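L-Ala-D/L-Glu epimerase, a muconate lactonizing enzyme (Klebsiella pneumoniae subsp. pneumoniae MGH 78578, PDB 3FCP) belongs to the enolase superfamily and binds a magnesium ion in a TIM-barrel-like domain alongside an enolase-type N-terminal domain. Local coordinates at residues E251-A256 with I275-G280; S283-A288 with L314-T319. All blocks are in the same frame, centred on the assembly; numbering follows the deposited sequence.

Interaction 1 (E251-A256 with I275-G280). With MG (magnesium ion), chain I.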
loop_
_atom_site.group_PDB
_atom_site.type_symbol
_atom_site.label_atom_id
_atom_site.label_comp_id
_atom_site.label_asym_id
_atom_site.label_seq_id
_atom_site.Cartn_x
_atom_site.Cartn_y
_atom_site.Cartn_z
ATOM N N GLU A 251 -12.820 21.255 9.848
ATOM C CA GLU A 251 -12.790 21.716 8.460
ATOM C C GLU A 251 -12.474 20.616 7.446
ATOM O O GLU A 251 -12.836 20.734 6.274
ATOM C CB GLU A 251 -11.782 22.863 8.281
ATOM C CG GLU A 251 -12.255 24.240 8.757
ATOM C CD GLU A 251 -12.351 24.353 10.269
ATOM O OE1 GLU A 251 -11.676 23.580 10.983
ATOM O OE2 GLU A 251 -13.096 25.232 10.743
ATOM N N ALA A 252 -11.800 19.555 7.888
ATOM C CA ALA A 252 -11.448 18.446 6.997
ATOM C C ALA A 252 -12.660 17.612 6.579
ATOM O O ALA A 252 -12.587 16.827 5.634
ATOM C CB ALA A 252 -10.414 17.541 7.666
ATOM N N VAL A 253 -13.774 17.772 7.279
ATOM C CA VAL A 253 -14.957 16.988 6.949
ATOM C C VAL A 253 -16.229 17.817 7.041
ATOM O O VAL A 253 -16.566 18.344 8.102
ATOM C CB VAL A 253 -15.060 15.751 7.877
ATOM C CG1 VAL A 253 -15.117 16.199 9.334
ATOM C CG2 VAL A 253 -16.281 14.925 7.525
ATOM N N ALA A 254 -16.932 17.936 5.919
ATOM C CA ALA A 254 -18.174 18.702 5.881
ATOM C C ALA A 254 -19.365 17.811 5.534
ATOM O O ALA A 254 -20.383 17.798 6.244
ATOM C CB ALA A 254 -18.060 19.836 4.854
ATOM N N THR A 255 -19.222 17.064 4.441
ATOM C CA THR A 255 -20.280 16.194 3.942
ATOM C C THR A 255 -19.970 14.715 4.133
ATOM O O THR A 255 -18.850 14.339 4.479
ATOM C CB THR A 255 -20.472 16.412 2.442
ATOM O OG1 THR A 255 -19.312 15.923 1.763
ATOM C CG2 THR A 255 -20.637 17.904 2.124
ATOM N N ALA A 256 -20.972 13.880 3.883
ATOM C CA ALA A 256 -20.813 12.435 3.990
ATOM C C ALA A 256 -19.713 11.983 3.030
ATOM O O ALA A 256 -18.991 11.027 3.316
ATOM C CB ALA A 256 -22.133 11.733 3.663
ATOM N N ILE A 275 -24.499 21.171 11.125
ATOM C CA ILE A 275 -25.530 21.210 10.096
ATOM C C ILE A 275 -25.164 22.148 8.949
ATOM O O ILE A 275 -25.477 21.856 7.789
ATOM C CB ILE A 275 -26.933 21.581 10.680
ATOM C CG1 ILE A 275 -26.955 23.013 11.211
ATOM C CG2 ILE A 275 -27.305 20.601 11.790
ATOM C CD1 ILE A 275 -28.356 23.443 11.698
ATOM N N ALA A 276 -24.470 23.245 9.265
ATOM C CA ALA A 276 -24.063 24.221 8.248
ATOM C C ALA A 276 -23.110 23.639 7.205
ATOM O O ALA A 276 -23.181 23.992 6.024
ATOM C CB ALA A 276 -23.413 25.445 8.913
ATOM N N LYS A 277 -22.209 22.763 7.643
ATOM C CA LYS A 277 -21.240 22.142 6.742
ATOM C C LYS A 277 -21.861 21.077 5.842
ATOM O O LYS A 277 -21.429 20.896 4.703
ATOM C CB LYS A 277 -20.089 21.494 7.535
ATOM C CG LYS A 277 -19.167 22.468 8.280
ATOM C CD LYS A 277 -17.921 21.777 8.851
ATOM C CE LYS A 277 -18.261 20.664 9.843
ATOM N NZ LYS A 277 -17.052 19.894 10.295
ATOM N N ALA A 278 -22.875 20.383 6.351
ATOM C CA ALA A 278 -23.513 19.302 5.603
ATOM C C ALA A 278 -24.743 19.687 4.789
ATOM O O ALA A 278 -25.096 18.993 3.834
ATOM C CB ALA A 278 -23.873 18.177 6.552
ATOM N N GLY A 279 -25.400 20.778 5.164
ATOM C CA GLY A 279 -26.598 21.185 4.450
ATOM C C GLY A 279 -27.888 21.019 5.247
ATOM O O GLY A 279 -28.978 20.963 4.666
ATOM N N GLY A 280 -27.782 20.917 6.573
ATOM C CA GLY A 280 -28.985 20.807 7.382
ATOM C C GLY A 280 -29.072 19.665 8.377
ATOM O O GLY A 280 -28.240 18.753 8.376
HETATM MG MG MG I . -12.847 25.001 12.965
HETATM O O HOH W 1 -11.654 23.366 14.445
HETATM O O HOH W 2 -12.857 26.016 15.175
HETATM O O HOH W 3 -14.821 26.667 12.920
#
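Lys277 reaches from the short helix 275-278 to the loop that carries Val253 and Ala254, and it has the largest share of the buried surface. Its CB packs against CB of Ala254 at 3.7 Å, where the two backbones run close. Farther out, CD passes 3.8 Å from O of Val253, and a bend at chi3 (-60°) carries CE to 3.4 Å from that same oxygen. At the tip, NZ donates a hydrogen bond of 2.7 Å to O of Val253, with a C=O···N angle of 170°, so the donor stands nearly on the line of the carbonyl bond. Two further partners grip NZ: the carboxylate of Asp250, in a salt bridge, and O of Ala272. Three acceptors thus hold the ammonium group.

Behind this bond the backbones pack through small groups. CB of Ala254 sits 3.5 Å from O of Lys277, and CB of Ala278 lies equally near, at 3.5 Å, to O of Ala254. Glu251, at the start of the loop, turns from the helix to the magnesium ion, which its OE2 binds at 2.2 Å. Asn201, Asp250 and three waters are also ligands, so Asp250 links the metal to the lysine. Segments that follow two successive parallel strands of the barrel thus meet at the C-terminal ends of those strands, where the enolase superfamily places its magnesium site. The loop leads from strand 246-249 into helix 256-264, and the short helix follows strand 270-273; Val253 and Ala278 both also rest on helix 283-294.

Interaction 2 (S283-A288 with L314-T319)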
loop_
_atom_site.group_PDB
_atom_site.type_symbol
_atom_site.label_atom_id
_atom_site.label_comp_id
_atom_site.label_asym_id
_atom_site.label_seq_id
_atom_site.Cartn_x
_atom_site.Cartn_y
_atom_site.Cartn_z
ATOM N N SER A 283 -29.439 16.266 6.377
ATOM C CA SER A 283 -28.242 15.993 5.579
ATOM C C SER A 283 -27.041 15.587 6.429
ATOM O O SER A 283 -26.255 14.725 6.034
ATOM C CB SER A 283 -27.875 17.218 4.737
ATOM O OG SER A 283 -28.852 17.458 3.739
ATOM N N VAL A 284 -26.898 16.195 7.601
ATOM C CA VAL A 284 -25.765 15.868 8.458
ATOM C C VAL A 284 -25.816 14.423 8.968
ATOM O O VAL A 284 -24.781 13.845 9.305
ATOM C CB VAL A 284 -25.676 16.838 9.674
ATOM C CG1 VAL A 284 -26.781 16.536 10.674
ATOM C CG2 VAL A 284 -24.292 16.730 10.327
ATOM N N LEU A 285 -27.012 13.838 9.009
ATOM C CA LEU A 285 -27.169 12.464 9.480
ATOM C C LEU A 285 -26.472 11.430 8.593
ATOM O O LEU A 285 -26.063 10.372 9.082
ATOM C CB LEU A 285 -28.658 12.112 9.620
ATOM C CG LEU A 285 -29.420 12.990 10.618
ATOM C CD1 LEU A 285 -30.891 12.592 10.648
ATOM C CD2 LEU A 285 -28.802 12.840 12.003
ATOM N N ALA A 286 -26.334 11.724 7.299
ATOM C CA ALA A 286 -25.648 10.789 6.400
ATOM C C ALA A 286 -24.171 10.721 6.806
ATOM O O ALA A 286 -23.569 9.649 6.853
ATOM C CB ALA A 286 -25.778 11.246 4.941
ATOM N N LEU A 287 -23.594 11.880 7.105
ATOM C CA LEU A 287 -22.199 11.956 7.527
ATOM C C LEU A 287 -22.064 11.182 8.841
ATOM O O LEU A 287 -21.106 10.434 9.046
ATOM C CB LEU A 287 -21.799 13.414 7.763
ATOM C CG LEU A 287 -20.351 13.885 7.598
ATOM C CD1 LEU A 287 -20.118 15.030 8.568
ATOM C CD2 LEU A 287 -19.345 12.760 7.818
ATOM N N ALA A 288 -23.025 11.368 9.734
ATOM C CA ALA A 288 -22.993 10.670 11.019
ATOM C C ALA A 288 -22.984 9.148 10.829
ATOM O O ALA A 288 -22.217 8.444 11.485
ATOM C CB ALA A 288 -24.187 11.083 11.877
ATOM N N LEU A 314 -29.441 20.710 17.658
ATOM C CA LEU A 314 -29.745 19.828 18.786
ATOM C C LEU A 314 -30.761 18.736 18.438
ATOM O O LEU A 314 -30.648 17.617 18.916
ATOM C CB LEU A 314 -30.262 20.618 20.001
ATOM C CG LEU A 314 -29.362 21.317 21.039
ATOM C CD1 LEU A 314 -28.171 20.439 21.427
ATOM C CD2 LEU A 314 -28.888 22.617 20.503
ATOM N N HIS A 315 -31.754 19.050 17.614
ATOM C CA HIS A 315 -32.737 18.031 17.246
ATOM C C HIS A 315 -32.039 16.865 16.544
ATOM O O HIS A 315 -32.388 15.704 16.764
ATOM C CB HIS A 315 -33.820 18.625 16.349
ATOM C CG HIS A 315 -34.918 19.307 17.106
ATOM N ND1 HIS A 315 -35.854 18.615 17.845
ATOM C CD2 HIS A 315 -35.214 20.619 17.261
ATOM C CE1 HIS A 315 -36.679 19.469 18.421
ATOM N NE2 HIS A 315 -36.313 20.693 18.084
ATOM N N ALA A 316 -31.056 17.187 15.704
ATOM C CA ALA A 316 -30.283 16.176 14.987
ATOM C C ALA A 316 -29.356 15.433 15.954
ATOM O O ALA A 316 -29.294 14.201 15.948
ATOM C CB ALA A 316 -29.465 16.832 13.868
ATOM N N TRP A 317 -28.648 16.183 16.796
ATOM C CA TRP A 317 -27.726 15.586 17.764
ATOM C C TRP A 317 -28.428 14.616 18.717
ATOM O O TRP A 317 -27.841 13.618 19.143
ATOM C CB TRP A 317 -27.035 16.672 18.603
ATOM C CG TRP A 317 -26.188 17.690 17.857
ATOM C CD1 TRP A 317 -25.702 18.870 18.366
ATOM C CD2 TRP A 317 -25.759 17.643 16.486
ATOM N NE1 TRP A 317 -25.003 19.553 17.403
ATOM C CE2 TRP A 317 -25.025 18.827 16.239
ATOM C CE3 TRP A 317 -25.926 16.718 15.442
ATOM C CZ2 TRP A 317 -24.460 19.115 14.986
ATOM C CZ3 TRP A 317 -25.366 17.003 14.197
ATOM C CH2 TRP A 317 -24.642 18.195 13.980
ATOM N N SER A 318 -29.685 14.909 19.046
ATOM C CA SER A 318 -30.459 14.077 19.969
ATOM C C SER A 318 -30.695 12.661 19.472
ATOM O O SER A 318 -30.913 11.742 20.262
ATOM C CB SER A 318 -31.822 14.719 20.258
ATOM O OG SER A 318 -32.724 14.526 19.177
ATOM N N THR A 319 -30.666 12.479 18.161
ATOM C CA THR A 319 -30.912 11.159 17.601
ATOM C C THR A 319 -29.655 10.300 17.531
ATOM O O THR A 319 -29.728 9.137 17.136
ATOM C CB THR A 319 -31.446 11.258 16.175
ATOM O OG1 THR A 319 -30.386 11.700 15.316
ATOM C CG2 THR A 319 -32.607 12.251 16.101
#
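Val284 and Leu285 meet Ala316, Trp317 and Thr319 in a buried, apolar helix-to-helix contact, which joins the first turns of helix 283-294 to the last part of helix 307-317 and the residues just after it in the barrel domain. The backbones stay well apart, Leu285 CA and Ala316 CA being 7.3 Å from each other, and side chains bridge the gap without any hydrogen bond across it.

Val284 addresses the six-membered part of the indole with both methyls. They are put there by a first torsion that stands CG1 between the backbone N and the carbonyl carbon (chi1 73°), with CG2 anti to N. CG2 lies in the ring plane at the edge, 4.0 Å from CH2 of Trp317, while CG1 comes obliquely to 3.8 Å from CZ3 of the same ring; the two side chains cross at about a right angle. CG1 also touches CB of Ala316, at 4.2 Å, so one methyl meets the alanine and the indole next to each other. Although the CB of Trp317 points off the opposing helix, its long ring brings CZ3 and CH2 back to the valine.

Leu285 works beside this pair. Its CD2 comes to 3.8 Å from OG1 of Thr319, the side chains again crossing nearly perpendicularly. OG1 of Thr319 donates to O of Ala316 at 2.8 Å, in the carbonyl plane with a C=O···O angle of 151°. This bond fixes the hydroxyl's rotation, with CD2 of Leu285 packed on the same hydroxyl oxygen. N of Thr319 is a second donor to O of Ala316, at 3.1 Å.

Both Val284 and Trp317 rest on Leu273 of strand 270-273, and Trp317 reaches Leu137 of strand 136-143 as well.

In the fold
Along the chain the two interactions come in series, neither nested nor crossed. Interaction 1 closes first, over 18 intervening residues that include helix 256-264 and strand 270-273, and so brings the metal-bearing loop against the helix that follows that strand. Helix 283-294 comes next and opens interaction 2, which closes over 25 residues, among them strand 297-300 and most of helix 307-317. The joint between them is tight: Ala278 CB packs on Val284 CA at 3.5 Å, and Ala254 O lies 3.6 Å from Leu287 CD1. Helix 283-294 is thus shared, touching both segments of interaction 1 as well as helix 307-317.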